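Local coordinates for protein Cyclo(L-leucyl-L-leucyl) synthase (Staphylococcus haemolyticus, PDB 6EZ3) that catalyses the ATP-independent formation of cyclodipeptides from aminoacyl-tRNAs, making cyclo(L-Leu-L-Leu) from leucyl-tRNA(Leu), at residues 23-28 / 51-56; 2-7 / 43-48. One frame throughout, in Å; residues are numbered along the deposited sequence.

Interaction 1: residues 23-28 / 51-56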
ATOM      1  N   VAL A  23       5.630   5.425 -10.565  1.00 39.66           N
ATOM      2  CA  VAL A  23       4.807   5.613  -9.368  1.00 37.17           C
ATOM      3  C   VAL A  23       3.938   4.358  -9.129  1.00 43.30           C
ATOM      4  O   VAL A  23       3.539   3.682 -10.090  1.00 43.36           O
ATOM      5  CB  VAL A  23       3.964   6.933  -9.403  1.00 38.61           C
ATOM      6  CG1 VAL A  23       2.887   6.951 -10.508  1.00 36.90           C
ATOM      7  CG2 VAL A  23       3.347   7.219  -8.043  1.00 38.48           C
ATOM      8  N   ILE A  24       3.676   4.043  -7.850  1.00 39.64           N
ATOM      9  CA  ILE A  24       2.799   2.972  -7.423  1.00 39.46           C
ATOM     10  C   ILE A  24       1.626   3.693  -6.847  1.00 44.71           C
ATOM     11  O   ILE A  24       1.781   4.484  -5.914  1.00 46.28           O
ATOM     12  CB  ILE A  24       3.430   1.982  -6.388  1.00 43.01           C
ATOM     13  CG1 ILE A  24       4.661   1.229  -6.981  1.00 43.67           C
ATOM     14  CG2 ILE A  24       2.369   0.961  -5.885  1.00 43.57           C
ATOM     15  CD1 ILE A  24       5.492   0.530  -5.994  1.00 43.00           C
ATOM     16  N   LEU A  25       0.447   3.476  -7.425  1.00 40.19           N
ATOM     17  CA  LEU A  25      -0.763   4.075  -6.870  1.00 38.30           C
ATOM     18  C   LEU A  25      -1.350   3.031  -5.922  1.00 44.08           C
ATOM     19  O   LEU A  25      -1.686   1.925  -6.340  1.00 43.62           O
ATOM     20  CB  LEU A  25      -1.794   4.487  -7.937  1.00 36.86           C
ATOM     21  CG  LEU A  25      -1.313   5.300  -9.124  1.00 39.33           C
ATOM     22  CD1 LEU A  25      -2.401   5.418 -10.136  1.00 39.70           C
ATOM     23  CD2 LEU A  25      -0.892   6.677  -8.725  1.00 38.63           C
ATOM     24  N   GLY A  26      -1.369   3.358  -4.644  1.00 42.18           N
ATOM     25  CA  GLY A  26      -1.946   2.497  -3.635  1.00 42.10           C
ATOM     26  C   GLY A  26      -3.428   2.796  -3.527  1.00 49.37           C
ATOM     27  O   GLY A  26      -3.817   3.913  -3.138  1.00 49.07           O
ATOM     28  N   ILE A  27      -4.266   1.796  -3.903  1.00 46.45           N
ATOM     29  CA  ILE A  27      -5.723   1.859  -3.765  1.00 46.05           C
ATOM     30  C   ILE A  27      -6.146   0.959  -2.578  1.00 50.94           C
ATOM     31  O   ILE A  27      -5.635  -0.142  -2.421  1.00 51.45           O
ATOM     32  CB  ILE A  27      -6.434   1.591  -5.103  1.00 49.00           C
ATOM     33  CG1 ILE A  27      -6.175   2.781  -6.059  1.00 48.99           C
ATOM     34  CG2 ILE A  27      -7.941   1.379  -4.904  1.00 49.33           C
ATOM     35  CD1 ILE A  27      -5.952   2.448  -7.519  1.00 46.61           C
ATOM     36  N   SER A  28      -6.981   1.490  -1.690  1.00 48.48           N
ATOM     37  CA  SER A  28      -7.406   0.852  -0.448  1.00 49.40           C
ATOM     38  C   SER A  28      -8.810   0.246  -0.482  1.00 58.59           C
ATOM     39  O   SER A  28      -9.734   0.853  -1.043  1.00 59.45           O
ATOM     40  CB  SER A  28      -7.278   1.831   0.716  1.00 51.28           C
ATOM     41  OG  SER A  28      -5.940   1.925   1.172  1.00 56.04           O
ATOM     42  N   ASP A  51       6.633   8.234 -16.407  1.00 51.79           N
ATOM     43  CA  ASP A  51       7.059   7.387 -17.508  1.00 52.52           C
ATOM     44  C   ASP A  51       6.262   6.096 -17.449  1.00 54.96           C
ATOM     45  O   ASP A  51       5.783   5.622 -18.480  1.00 56.30           O
ATOM     46  CB  ASP A  51       8.586   7.105 -17.467  1.00 54.88           C
ATOM     47  CG  ASP A  51       9.521   8.301 -17.662  1.00 59.04           C
ATOM     48  OD1 ASP A  51       9.036   9.385 -18.061  1.00 55.00           O
ATOM     49  OD2 ASP A  51      10.736   8.144 -17.427  1.00 67.37           O
ATOM     50  N   ASP A  52       6.029   5.598 -16.226  1.00 48.14           N
ATOM     51  CA  ASP A  52       5.290   4.361 -15.982  1.00 46.57           C
ATOM     52  C   ASP A  52       4.650   4.368 -14.586  1.00 50.38           C
ATOM     53  O   ASP A  52       5.136   5.062 -13.688  1.00 52.50           O
ATOM     54  CB  ASP A  52       6.288   3.206 -16.059  1.00 47.99           C
ATOM     55  CG  ASP A  52       5.732   1.906 -16.562  1.00 66.01           C
ATOM     56  OD1 ASP A  52       6.527   0.949 -16.732  1.00 69.42           O
ATOM     57  OD2 ASP A  52       4.508   1.839 -16.802  1.00 74.03           O
ATOM     58  N   PHE A  53       3.596   3.567 -14.379  1.00 43.88           N
ATOM     59  CA  PHE A  53       2.949   3.398 -13.076  1.00 42.38           C
ATOM     60  C   PHE A  53       2.455   1.980 -12.926  1.00 45.76           C
ATOM     61  O   PHE A  53       2.304   1.251 -13.907  1.00 45.07           O
ATOM     62  CB  PHE A  53       1.786   4.378 -12.870  1.00 44.52           C
ATOM     63  CG  PHE A  53       0.615   4.178 -13.810  1.00 46.00           C
ATOM     64  CD1 PHE A  53      -0.491   3.437 -13.416  1.00 47.60           C
ATOM     65  CD2 PHE A  53       0.628   4.723 -15.091  1.00 48.53           C
ATOM     66  CE1 PHE A  53      -1.542   3.206 -14.296  1.00 48.45           C
ATOM     67  CE2 PHE A  53      -0.429   4.499 -15.967  1.00 51.55           C
ATOM     68  CZ  PHE A  53      -1.519   3.762 -15.552  1.00 49.27           C
ATOM     69  N   SER A  54       2.186   1.610 -11.687  1.00 42.60           N
ATOM     70  CA  SER A  54       1.664   0.329 -11.233  1.00 41.25           C
ATOM     71  C   SER A  54       0.576   0.697 -10.270  1.00 45.26           C
ATOM     72  O   SER A  54       0.589   1.798  -9.706  1.00 45.16           O
ATOM     73  CB  SER A  54       2.725  -0.399 -10.412  1.00 44.00           C
ATOM     74  OG  SER A  54       3.627  -1.148 -11.204  1.00 58.32           O
ATOM     75  N   ILE A  55      -0.311  -0.239 -10.003  1.00 41.48           N
ATOM     76  CA  ILE A  55      -1.345  -0.087  -8.993  1.00 40.71           C
ATOM     77  C   ILE A  55      -1.177  -1.223  -7.975  1.00 45.30           C
ATOM     78  O   ILE A  55      -0.920  -2.366  -8.342  1.00 44.74           O
ATOM     79  CB  ILE A  55      -2.744  -0.028  -9.648  1.00 43.68           C
ATOM     80  CG1 ILE A  55      -2.938   1.308 -10.413  1.00 43.88           C
ATOM     81  CG2 ILE A  55      -3.860  -0.229  -8.633  1.00 42.64           C
ATOM     82  CD1 ILE A  55      -3.182   1.149 -11.800  1.00 44.56           C
ATOM     83  N   LEU A  56      -1.243  -0.896  -6.704  1.00 43.65           N
ATOM     84  CA  LEU A  56      -1.158  -1.898  -5.663  1.00 43.93           C
ATOM     85  C   LEU A  56      -2.479  -1.887  -4.941  1.00 48.33           C
ATOM     86  O   LEU A  56      -2.925  -0.845  -4.444  1.00 48.52           O
ATOM     87  CB  LEU A  56       0.034  -1.697  -4.708  1.00 44.31           C
ATOM     88  CG  LEU A  56       0.357  -2.937  -3.843  1.00 51.07           C
ATOM     89  CD1 LEU A  56       1.057  -4.030  -4.652  1.00 51.40           C
ATOM     90  CD2 LEU A  56       1.162  -2.580  -2.595  1.00 56.82           C
TER
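Strands 23-26 and 52-56 run in parallel as neighbours in the central sheet, pairing Val23 with Phe53 through Gly26 with Leu56. Five backbone bonds join them, donors coming from the two segments in turn. The straightest is Leu25 N to Ser54 O (2.8 Å, 170° at the hydrogen), which lies in the carbonyl plane. Leu56 N reaches Leu25 O from above the plane of that carbonyl, and Ile27 N, just past the strand, still binds Leu56 O at 3.0 Å, nearly along the C=O axis.

The tight part is the face bearing Val23, Leu25, Phe53 and Ile55, covered by helices 36-49 and 73-97. Val23 CG1 sits between its own backbone N and carbonyl carbon (chi1 66°) and meets Phe53 CB at 3.7 Å. The Phe53 ring swings away from strand 23-26, with Ile55 CD1 at its edge in plane. Ile55 CG2, anti to its backbone N, touches the tip of Ile27, CD1, at 3.6 Å. On the other face, Ile24 and Leu56 lie side by side, CG2 of Ile24 against CB of Leu56 at 3.7 Å; Met193 touches both, and Ser54 OG is hydrogen-bonded to His22.

The end of the pairing at Asp52 is looser and nearer solvent. Val23 N binds Asp52 O at 3.2 Å, and the carboxylate of the partly exposed Asp52 turns to a salt bridge with Arg105.

At the opposite end Ser28, probably the nucleophile, follows directly on the paired residues, its OG hydrogen-bonded to Tyr195 OH. A probable catalytic residue just beyond the C-terminal end of a parallel strand, in a beta-alpha-beta unit, is consistent with the Rossmann-like fold of cyclodipeptide synthases.

Interaction 2: residues 2-7 / 43-48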
ATOM      1  N   GLN A   2      -0.923  17.908 -11.108  1.00 74.16           N
ATOM      2  CA  GLN A   2      -1.558  18.962 -11.922  1.00 73.83           C
ATOM      3  C   GLN A   2      -2.830  19.444 -11.229  1.00 75.71           C
ATOM      4  O   GLN A   2      -3.106  20.645 -11.149  1.00 75.20           O
ATOM      5  CB  GLN A   2      -1.942  18.445 -13.320  1.00 75.15           C
ATOM      6  CG  GLN A   2      -1.032  17.388 -13.921  1.00 82.77           C
ATOM      7  CD  GLN A   2      -1.743  16.770 -15.090  1.00100.42           C
ATOM      8  OE1 GLN A   2      -2.531  15.830 -14.937  1.00 97.78           O
ATOM      9  NE2 GLN A   2      -1.554  17.341 -16.269  1.00 87.46           N
ATOM     10  N   ASN A   3      -3.610  18.470 -10.761  1.00 70.11           N
ATOM     11  CA  ASN A   3      -4.865  18.628 -10.045  1.00 68.72           C
ATOM     12  C   ASN A   3      -4.690  18.050  -8.630  1.00 67.65           C
ATOM     13  O   ASN A   3      -5.674  17.911  -7.889  1.00 67.25           O
ATOM     14  CB  ASN A   3      -6.012  17.931 -10.825  1.00 72.74           C
ATOM     15  CG  ASN A   3      -5.703  16.568 -11.427  1.00101.29           C
ATOM     16  OD1 ASN A   3      -4.714  16.364 -12.161  1.00 93.21           O
ATOM     17  ND2 ASN A   3      -6.605  15.620 -11.198  1.00 95.21           N
ATOM     18  N   PHE A   4      -3.401  17.743  -8.265  1.00 59.92           N
ATOM     19  CA  PHE A   4      -2.938  17.159  -6.995  1.00 56.53           C
ATOM     20  C   PHE A   4      -1.774  17.888  -6.365  1.00 58.21           C
ATOM     21  O   PHE A   4      -0.744  18.081  -7.016  1.00 57.43           O
ATOM     22  CB  PHE A   4      -2.495  15.708  -7.210  1.00 56.60           C
ATOM     23  CG  PHE A   4      -3.633  14.742  -7.138  1.00 56.67           C
ATOM     24  CD1 PHE A   4      -3.942  14.104  -5.956  1.00 58.36           C
ATOM     25  CD2 PHE A   4      -4.409  14.477  -8.256  1.00 58.71           C
ATOM     26  CE1 PHE A   4      -5.005  13.208  -5.889  1.00 59.39           C
ATOM     27  CE2 PHE A   4      -5.477  13.580  -8.189  1.00 60.93           C
ATOM     28  CZ  PHE A   4      -5.773  12.960  -7.005  1.00 58.67           C
ATOM     29  N   LYS A   5      -1.900  18.195  -5.067  1.00 53.75           N
ATOM     30  CA  LYS A   5      -0.834  18.782  -4.265  1.00 53.78           C
ATOM     31  C   LYS A   5      -0.015  17.596  -3.721  1.00 57.51           C
ATOM     32  O   LYS A   5      -0.575  16.711  -3.042  1.00 57.91           O
ATOM     33  CB  LYS A   5      -1.394  19.644  -3.115  1.00 56.01           C
ATOM     34  CG  LYS A   5      -0.336  20.545  -2.472  1.00 65.21           C
ATOM     35  CD  LYS A   5      -0.277  20.422  -0.943  1.00 63.37           C
ATOM     36  CE  LYS A   5       0.788  21.349  -0.408  1.00 69.08           C
ATOM     37  NZ  LYS A   5       1.159  21.052   0.995  1.00 76.98           N
ATOM     38  N   VAL A   6       1.287  17.562  -4.054  1.00 51.66           N
ATOM     39  CA  VAL A   6       2.156  16.453  -3.658  1.00 50.69           C
ATOM     40  C   VAL A   6       3.065  16.820  -2.481  1.00 55.70           C
ATOM     41  O   VAL A   6       3.777  17.827  -2.557  1.00 57.89           O
ATOM     42  CB  VAL A   6       2.946  15.906  -4.876  1.00 52.57           C
ATOM     43  CG1 VAL A   6       3.827  14.722  -4.493  1.00 52.08           C
ATOM     44  CG2 VAL A   6       2.004  15.526  -6.010  1.00 51.81           C
ATOM     45  N   ASP A   7       3.051  15.992  -1.406  1.00 49.35           N
ATOM     46  CA  ASP A   7       3.911  16.161  -0.220  1.00 47.95           C
ATOM     47  C   ASP A   7       4.909  15.018  -0.158  1.00 49.97           C
ATOM     48  O   ASP A   7       4.678  13.985  -0.759  1.00 50.65           O
ATOM     49  CB  ASP A   7       3.095  16.291   1.075  1.00 49.73           C
ATOM     50  CG  ASP A   7       2.201  17.526   1.094  1.00 66.07           C
ATOM     51  OD1 ASP A   7       2.743  18.652   1.272  1.00 64.73           O
ATOM     52  OD2 ASP A   7       0.952  17.373   0.887  1.00 76.49           O
ATOM     53  N   ILE A  43      -5.220   7.686 -11.612  1.00 39.06           N
ATOM     54  CA  ILE A  43      -4.667   6.991 -12.772  1.00 37.56           C
ATOM     55  C   ILE A  43      -4.335   8.019 -13.852  1.00 43.27           C
ATOM     56  O   ILE A  43      -3.203   8.048 -14.353  1.00 44.67           O
ATOM     57  CB  ILE A  43      -5.557   5.838 -13.273  1.00 39.20           C
ATOM     58  CG1 ILE A  43      -5.682   4.753 -12.178  1.00 38.89           C
ATOM     59  CG2 ILE A  43      -5.003   5.282 -14.597  1.00 38.56           C
ATOM     60  CD1 ILE A  43      -6.126   3.305 -12.664  1.00 45.83           C
ATOM     61  N   GLN A  44      -5.291   8.902 -14.160  1.00 38.46           N
ATOM     62  CA  GLN A  44      -5.062   9.949 -15.142  1.00 38.58           C
ATOM     63  C   GLN A  44      -3.850  10.792 -14.772  1.00 44.37           C
ATOM     64  O   GLN A  44      -3.051  11.093 -15.648  1.00 44.38           O
ATOM     65  CB  GLN A  44      -6.319  10.810 -15.342  1.00 40.05           C
ATOM     66  CG  GLN A  44      -7.379  10.188 -16.279  1.00 56.86           C
ATOM     67  CD  GLN A  44      -6.903   9.848 -17.683  1.00 77.52           C
ATOM     68  OE1 GLN A  44      -5.999  10.496 -18.257  1.00 76.06           O
ATOM     69  NE2 GLN A  44      -7.509   8.810 -18.267  1.00 65.52           N
ATOM     70  N   TRP A  45      -3.680  11.094 -13.459  1.00 42.65           N
ATOM     71  CA  TRP A  45      -2.558  11.840 -12.866  1.00 42.68           C
ATOM     72  C   TRP A  45      -1.236  11.079 -13.019  1.00 45.09           C
ATOM     73  O   TRP A  45      -0.246  11.662 -13.455  1.00 44.34           O
ATOM     74  CB  TRP A  45      -2.818  12.145 -11.372  1.00 41.76           C
ATOM     75  CG  TRP A  45      -1.668  12.829 -10.677  1.00 42.64           C
ATOM     76  CD1 TRP A  45      -1.374  14.159 -10.702  1.00 45.64           C
ATOM     77  CD2 TRP A  45      -0.639  12.204  -9.895  1.00 42.48           C
ATOM     78  NE1 TRP A  45      -0.224  14.403  -9.985  1.00 45.27           N
ATOM     79  CE2 TRP A  45       0.252  13.219  -9.485  1.00 46.34           C
ATOM     80  CE3 TRP A  45      -0.368  10.874  -9.518  1.00 43.95           C
ATOM     81  CZ2 TRP A  45       1.386  12.953  -8.709  1.00 45.60           C
ATOM     82  CZ3 TRP A  45       0.768  10.607  -8.763  1.00 45.59           C
ATOM     83  CH2 TRP A  45       1.624  11.642  -8.360  1.00 46.31           C
ATOM     84  N   ALA A  46      -1.233   9.778 -12.674  1.00 40.61           N
ATOM     85  CA  ALA A  46      -0.049   8.946 -12.755  1.00 39.86           C
ATOM     86  C   ALA A  46       0.373   8.938 -14.181  1.00 46.72           C
ATOM     87  O   ALA A  46       1.514   9.287 -14.463  1.00 46.48           O
ATOM     88  CB  ALA A  46      -0.357   7.527 -12.295  1.00 39.91           C
ATOM     89  N   ASN A  47      -0.581   8.624 -15.087  1.00 45.32           N
ATOM     90  CA  ASN A  47      -0.391   8.493 -16.526  1.00 46.52           C
ATOM     91  C   ASN A  47       0.212   9.714 -17.179  1.00 54.85           C
ATOM     92  O   ASN A  47       1.128   9.574 -17.991  1.00 57.49           O
ATOM     93  CB  ASN A  47      -1.696   8.113 -17.201  1.00 47.07           C
ATOM     94  CG  ASN A  47      -1.586   7.894 -18.683  1.00 60.28           C
ATOM     95  OD1 ASN A  47      -0.792   7.090 -19.153  1.00 57.01           O
ATOM     96  ND2 ASN A  47      -2.422   8.573 -19.442  1.00 48.25           N
ATOM     97  N   SER A  48      -0.291  10.902 -16.816  1.00 51.70           N
ATOM     98  CA  SER A  48       0.123  12.197 -17.351  1.00 51.05           C
ATOM     99  C   SER A  48       1.484  12.663 -16.907  1.00 56.42           C
ATOM    100  O   SER A  48       2.203  13.265 -17.705  1.00 60.90           O
ATOM    101  CB  SER A  48      -0.916  13.256 -17.030  1.00 53.28           C
ATOM    102  OG  SER A  48      -2.138  12.858 -17.635  1.00 67.54           O
TER
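Edge strand 4-8 of the mixed sheet is packed against helix 36-49, the connecting helix of a beta-alpha-beta unit, chiefly through one large side chain, Trp45. Its CG is anti to the backbone N (chi1 176°), which carries the indole from the helix toward the strand.

The aromatic contact is edge-to-face: the edge of the Phe4 ring is turned to the face of the five-membered ring of Trp45, centroids 5.0 Å apart and planes inclined at 50°. Phe4 CB adds a CH-pi contact over the same ring, 4.2 Å from its centroid.

Apolar packing continues along the indole, where Val6 CG2 meets Trp45 CZ2 at 3.8 Å. Leu223 of the adjacent strand 218-225 touches Phe4, Val6 and Trp45 alike, while Phe50 makes a second edge-to-face pair with the indole.

Polar groups lie at the more exposed margin. Gln2 N approaches the indole edge in its plane, 3.7 Å from Trp45 NE1, and the extended Gln2 side chain runs on to Ser48, bringing OE1 to 3.7 Å from Ser48 CB. Ser48 OG itself turns back to its own helix, binding Gln44 O at 2.8 Å from above the carbonyl plane.

How the interactions relate
The centres of interactions 1 and 2 lie about 11 Å apart, and helix 36-49 ties them together. Along the chain the segments alternate: 2-7, 23-28, 43-48, 51-56. Strand 22-26, helix 36-49 and strand 52-57 form one beta-alpha-beta unit; interaction 1 pairs its two strands, and interaction 2 fastens its helix to outermost strand 4-8 of the same sheet. Different sides of the helix serve the two contacts: Trp45 turns to strand 4-8, whereas Ala46 CB packs on Leu25 CD1 at 3.6 Å and Ile43 CD1 on Ile55 CD1 at 3.7 Å. The helix thus links the sheet's edge to its interior strands, one of which leads into the probable nucleophile, Ser28.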